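PDB 6EBU: LpxE from Aquifex aeolicus, which probably removes the 1-phosphate group of lipid A, as a membrane phosphatase of the PAP2 superfamily. Local coordinates for residues Leu40-Leu53 and Asp109-Ser121. The protein carries 1 engineered substitution. Sequence-based numbering, arbitrary orientation.
With BOG (octyl beta-D-glucopyranoside), chain G; BOG (octyl beta-D-glucopyranoside), chain F.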
loop_
_atom_site.group_PDB
_atom_site.type_symbol
_atom_site.label_atom_id
_atom_site.label_comp_id
_atom_site.label_asym_id
_atom_site.label_seq_id
_atom_site.Cartn_x
_atom_site.Cartn_y
_atom_site.Cartn_z
ATOM N N LEU A 40 4.788 -6.339 6.735
ATOM C CA LEU A 40 5.316 -4.990 6.881
ATOM C C LEU A 40 4.417 -3.930 6.261
ATOM O O LEU A 40 4.631 -2.738 6.510
ATOM C CB LEU A 40 6.709 -4.913 6.265
ATOM C CG LEU A 40 7.696 -5.907 6.871
ATOM C CD1 LEU A 40 9.023 -5.872 6.120
ATOM C CD2 LEU A 40 7.885 -5.631 8.355
ATOM N N GLY A 41 3.433 -4.326 5.462
ATOM C CA GLY A 41 2.438 -3.416 4.944
ATOM C C GLY A 41 1.107 -3.458 5.659
ATOM O O GLY A 41 0.169 -2.783 5.227
ATOM N N SER A 42 0.994 -4.228 6.735
ATOM C CA SER A 42 -0.228 -4.296 7.520
ATOM C C SER A 42 -0.179 -3.303 8.680
ATOM O O SER A 42 0.861 -2.726 9.002
ATOM C CB SER A 42 -0.444 -5.712 8.048
ATOM O OG SER A 42 0.527 -6.036 9.029
ATOM N N GLY A 43 -1.333 -3.109 9.318
ATOM C CA GLY A 43 -1.401 -2.243 10.479
ATOM C C GLY A 43 -0.698 -2.781 11.706
ATOM O O GLY A 43 -0.567 -2.050 12.692
ATOM N N TYR A 44 -0.239 -4.033 11.667
ATOM C CA TYR A 44 0.435 -4.631 12.812
ATOM C C TYR A 44 1.841 -4.090 13.028
ATOM O O TYR A 44 2.440 -4.377 14.068
ATOM C CB TYR A 44 0.488 -6.149 12.651
ATOM C CG TYR A 44 -0.870 -6.802 12.641
ATOM C CD1 TYR A 44 -1.635 -6.872 13.798
ATOM C CD2 TYR A 44 -1.392 -7.345 11.473
ATOM C CE1 TYR A 44 -2.881 -7.467 13.793
ATOM C CE2 TYR A 44 -2.636 -7.942 11.458
ATOM C CZ TYR A 44 -3.377 -7.999 12.620
ATOM O OH TYR A 44 -4.617 -8.593 12.610
ATOM N N VAL A 45 2.387 -3.325 12.077
ATOM C CA VAL A 45 3.672 -2.669 12.292
ATOM C C VAL A 45 3.526 -1.284 12.904
ATOM O O VAL A 45 4.534 -0.698 13.325
ATOM C CB VAL A 45 4.472 -2.550 10.978
ATOM C CG1 VAL A 45 4.589 -3.905 10.304
ATOM C CG2 VAL A 45 3.824 -1.537 10.048
ATOM N N LEU A 46 2.305 -0.749 12.984
ATOM C CA LEU A 46 2.119 0.631 13.427
ATOM C C LEU A 46 2.518 0.808 14.887
ATOM O O LEU A 46 3.318 1.692 15.217
ATOM C CB LEU A 46 0.667 1.060 13.208
ATOM C CG LEU A 46 0.274 1.320 11.754
ATOM C CD1 LEU A 46 -1.106 1.953 11.662
ATOM C CD2 LEU A 46 1.318 2.200 11.088
ATOM N N PHE A 47 1.962 -0.016 15.775
ATOM C CA PHE A 47 2.317 0.073 17.190
ATOM C C PHE A 47 3.806 -0.161 17.424
ATOM O O PHE A 47 4.427 0.647 18.137
ATOM C CB PHE A 47 1.443 -0.896 17.996
ATOM C CG PHE A 47 1.307 -0.542 19.452
ATOM C CD1 PHE A 47 1.988 0.537 19.994
ATOM C CD2 PHE A 47 0.487 -1.291 20.279
ATOM C CE1 PHE A 47 1.859 0.855 21.332
ATOM C CE2 PHE A 47 0.354 -0.978 21.616
ATOM C CZ PHE A 47 1.039 0.098 22.144
ATOM N N PRO A 48 4.440 -1.208 16.874
ATOM C CA PRO A 48 5.903 -1.310 17.022
ATOM C C PRO A 48 6.652 -0.104 16.479
ATOM O O PRO A 48 7.627 0.342 17.095
ATOM C CB PRO A 48 6.240 -2.588 16.243
ATOM C CG PRO A 48 4.999 -3.401 16.309
ATOM C CD PRO A 48 3.877 -2.411 16.231
ATOM N N LEU A 49 6.214 0.442 15.342
ATOM C CA LEU A 49 6.915 1.571 14.741
ATOM C C LEU A 49 6.773 2.831 15.589
ATOM O O LEU A 49 7.750 3.552 15.815
ATOM C CB LEU A 49 6.393 1.816 13.325
ATOM C CG LEU A 49 6.800 3.132 12.661
ATOM C CD1 LEU A 49 8.297 3.150 12.392
ATOM C CD2 LEU A 49 6.021 3.345 11.374
ATOM N N LEU A 50 5.557 3.115 16.059
ATOM C CA LEU A 50 5.330 4.334 16.828
ATOM C C LEU A 50 6.137 4.333 18.120
ATOM O O LEU A 50 6.645 5.380 18.544
ATOM C CB LEU A 50 3.840 4.498 17.123
ATOM C CG LEU A 50 2.999 5.068 15.978
ATOM C CD1 LEU A 50 1.514 4.903 16.265
ATOM C CD2 LEU A 50 3.339 6.532 15.740
ATOM N N ILE A 51 6.278 3.168 18.754
ATOM C CA ILE A 51 7.056 3.091 19.987
ATOM C C ILE A 51 8.516 3.424 19.714
ATOM O O ILE A 51 9.148 4.178 20.464
ATOM C CB ILE A 51 6.897 1.703 20.634
ATOM C CG1 ILE A 51 5.464 1.514 21.137
ATOM C CG2 ILE A 51 7.895 1.521 21.770
ATOM C CD1 ILE A 51 4.986 2.613 22.057
ATOM N N PHE A 52 9.073 2.884 18.629
ATOM C CA PHE A 52 10.454 3.208 18.288
ATOM C C PHE A 52 10.602 4.666 17.872
ATOM O O PHE A 52 11.643 5.280 18.135
ATOM C CB PHE A 52 10.961 2.276 17.186
ATOM C CG PHE A 52 11.535 0.987 17.706
ATOM C CD1 PHE A 52 10.704 -0.017 18.175
ATOM C CD2 PHE A 52 12.904 0.779 17.730
ATOM C CE1 PHE A 52 11.226 -1.202 18.658
ATOM C CE2 PHE A 52 13.434 -0.405 18.210
ATOM C CZ PHE A 52 12.594 -1.396 18.676
ATOM N N LEU A 53 9.580 5.240 17.230
ATOM C CA LEU A 53 9.630 6.663 16.905
ATOM C C LEU A 53 9.617 7.510 18.170
ATOM O O LEU A 53 10.369 8.483 18.280
ATOM C CB LEU A 53 8.462 7.042 15.996
ATOM C CG LEU A 53 8.569 6.633 14.528
ATOM C CD1 LEU A 53 7.392 7.185 13.751
ATOM C CD2 LEU A 53 9.884 7.107 13.928
ATOM N N ASP A 109 -2.879 -1.160 2.243
ATOM C CA ASP A 109 -1.490 -1.461 2.576
ATOM C C ASP A 109 -0.534 -0.530 1.845
ATOM O O ASP A 109 0.454 -0.060 2.423
ATOM C CB ASP A 109 -1.162 -2.912 2.235
ATOM C CG ASP A 109 -1.785 -3.889 3.197
ATOM O OD1 ASP A 109 -2.474 -3.444 4.141
ATOM O OD2 ASP A 109 -1.583 -5.104 3.005
ATOM N N THR A 110 -0.806 -0.263 0.567
ATOM C CA THR A 110 0.029 0.664 -0.190
ATOM C C THR A 110 -0.074 2.079 0.368
ATOM O O THR A 110 0.939 2.775 0.501
ATOM C CB THR A 110 -0.365 0.630 -1.666
ATOM O OG1 THR A 110 -0.313 -0.721 -2.142
ATOM C CG2 THR A 110 0.576 1.487 -2.494
ATOM N N ALA A 111 -1.288 2.515 0.714
ATOM C CA ALA A 111 -1.473 3.861 1.249
ATOM C C ALA A 111 -0.726 4.042 2.567
ATOM O O ALA A 111 -0.053 5.057 2.778
ATOM C CB ALA A 111 -2.965 4.151 1.421
ATOM N N MET A 112 -0.831 3.061 3.468
ATOM C CA MET A 112 -0.116 3.143 4.740
ATOM C C MET A 112 1.392 3.132 4.525
ATOM O O MET A 112 2.123 3.914 5.148
ATOM C CB MET A 112 -0.534 1.990 5.656
ATOM C CG MET A 112 0.093 2.038 7.044
ATOM S SD MET A 112 0.221 0.422 7.846
ATOM C CE MET A 112 1.607 -0.288 6.962
ATOM N N ALA A 113 1.876 2.257 3.641
ATOM C CA ALA A 113 3.313 2.153 3.409
ATOM C C ALA A 113 3.877 3.444 2.830
ATOM O O ALA A 113 4.956 3.893 3.231
ATOM C CB ALA A 113 3.611 0.969 2.488
ATOM N N PHE A 114 3.158 4.064 1.892
ATOM C CA PHE A 114 3.613 5.338 1.348
ATOM C C PHE A 114 3.404 6.480 2.333
ATOM O O PHE A 114 4.133 7.475 2.283
ATOM C CB PHE A 114 2.906 5.633 0.022
ATOM C CG PHE A 114 3.582 5.011 -1.167
ATOM C CD1 PHE A 114 3.302 3.704 -1.534
ATOM C CD2 PHE A 114 4.514 5.724 -1.903
ATOM C CE1 PHE A 114 3.931 3.124 -2.623
ATOM C CE2 PHE A 114 5.147 5.150 -2.993
ATOM C CZ PHE A 114 4.855 3.849 -3.353
ATOM N N THR A 115 2.427 6.353 3.233
ATOM C CA THR A 115 2.293 7.317 4.321
ATOM C C THR A 115 3.486 7.236 5.263
ATOM O O THR A 115 4.047 8.262 5.668
ATOM C CB THR A 115 0.996 7.066 5.091
ATOM O OG1 THR A 115 -0.116 7.099 4.190
ATOM C CG2 THR A 115 0.809 8.115 6.154
ATOM N N ILE A 116 3.881 6.016 5.628
ATOM C CA ILE A 116 5.061 5.825 6.465
ATOM C C ILE A 116 6.296 6.385 5.772
ATOM O O ILE A 116 7.073 7.144 6.364
ATOM C CB ILE A 116 5.230 4.333 6.806
ATOM C CG1 ILE A 116 4.079 3.857 7.694
ATOM C CG2 ILE A 116 6.582 4.077 7.461
ATOM C CD1 ILE A 116 4.019 2.353 7.872
ATOM N N ALA A 117 6.485 6.032 4.498
ATOM C CA ALA A 117 7.685 6.459 3.787
ATOM C C ALA A 117 7.718 7.972 3.599
ATOM O O ALA A 117 8.789 8.583 3.661
ATOM C CB ALA A 117 7.780 5.747 2.437
ATOM N N THR A 118 6.562 8.597 3.368
ATOM C CA THR A 118 6.536 10.042 3.153
ATOM C C THR A 118 6.882 10.797 4.434
ATOM O O THR A 118 7.710 11.716 4.419
ATOM C CB THR A 118 5.165 10.471 2.624
ATOM O OG1 THR A 118 4.950 9.900 1.327
ATOM C CG2 THR A 118 5.071 11.984 2.526
ATOM N N VAL A 119 6.269 10.412 5.556
ATOM C CA VAL A 119 6.476 11.143 6.804
ATOM C C VAL A 119 7.869 10.875 7.365
ATOM O O VAL A 119 8.523 11.780 7.896
ATOM C CB VAL A 119 5.376 10.782 7.819
ATOM C CG1 VAL A 119 5.665 11.410 9.178
ATOM C CG2 VAL A 119 4.014 11.221 7.300
ATOM N N LEU A 120 8.351 9.637 7.253
ATOM C CA LEU A 120 9.630 9.299 7.864
ATOM C C LEU A 120 10.827 9.679 7.000
ATOM O O LEU A 120 11.938 9.782 7.528
ATOM C CB LEU A 120 9.678 7.806 8.198
ATOM C CG LEU A 120 8.665 7.326 9.243
ATOM C CD1 LEU A 120 9.069 5.977 9.813
ATOM C CD2 LEU A 120 8.497 8.355 10.358
ATOM N N SER A 121 10.635 9.894 5.696
ATOM C CA SER A 121 11.730 10.356 4.850
ATOM C C SER A 121 12.013 11.844 5.009
ATOM O O SER A 121 13.095 12.297 4.621
ATOM C CB SER A 121 11.436 10.068 3.375
ATOM O OG SER A 121 11.288 8.681 3.139
HETATM O O1 BOG G . -4.124 -4.948 8.375
HETATM C "C1'" BOG G . -4.661 -4.048 9.344
HETATM C "C2'" BOG G . -4.598 -4.695 10.747
HETATM C "C3'" BOG G . -5.222 -3.730 11.804
HETATM C "C4'" BOG G . -4.276 -3.602 13.031
HETATM C "C5'" BOG G . -4.648 -2.338 13.839
HETATM C "C6'" BOG G . -3.424 -1.817 14.622
HETATM C "C7'" BOG G . -3.523 -0.298 14.758
HETATM C "C8'" BOG G . -2.751 0.173 15.993
HETATM O O1 BOG F . -6.040 -5.986 5.035
HETATM C "C1'" BOG F . -4.653 -5.710 5.223
HETATM C "C2'" BOG F . -3.945 -6.982 5.742
HETATM C "C3'" BOG F . -2.453 -6.976 5.285
HETATM C "C4'" BOG F . -2.095 -8.335 4.622
HETATM C "C5'" BOG F . -3.249 -8.791 3.700
HETATM C "C6'" BOG F . -3.069 -10.281 3.341
HETATM C "C7'" BOG F . -3.552 -11.161 4.492
HETATM C "C8'" BOG F . -5.067 -11.010 4.651
#
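Met112 reaches from helix 109-121 into the backbone turn Gly41-Gly43, just ahead of helix 46-53. Its CG leaves the main chain opposite the backbone N (chi1 -176°), sending the thioether straight across; the bend at chi3, 76°, turns the methyl toward the carbonyl oxygens of Gly41 and Ser42. CE lies 3.3 Å from Ser42 O and 3.4 Å from Gly41 O, where the slightly positive methyl probably suits both oxygens; SD too lies close to Ser42 O. Val45 CG2 meets the same methyl, while the Leu46 side chain runs past Met112 in the opposite direction and brings CD2 to 3.9 Å from SD.

Beyond Met112 the helices run nearly parallel, 7° apart, but their axes come no closer than 13.2 Å, and branched side chains bridge the gap end to end. Leu49 divides its methyls: CD2 meets Ile116 CG2 at 4.0 Å, and CD1 meets Leu120 CD1. The other Leu120 methyl, CD2, contacts Leu53 CD1 at 3.8 Å.

At the end next to Gly41 the contact turns polar. Asp109 occupies the place of the histidine in the PSGH signature of PAP2 phosphatases and is probably the one engineered substitution. A sulfate ion, probably from the crystallisation liquor, lies about 4 Å from its side chain (nearest atoms), consistent with a phosphate pocket here; Arg143 forms a weak, long ion pair with it. An octyl glucoside tail abuts OD2. Cohesion between the segments thus comes mainly from van der Waals contacts of methyls and thioether, while Asp109 OD1, 2.9 Å from Gly41 O, adds no hydrogen bond, both atoms being acceptors.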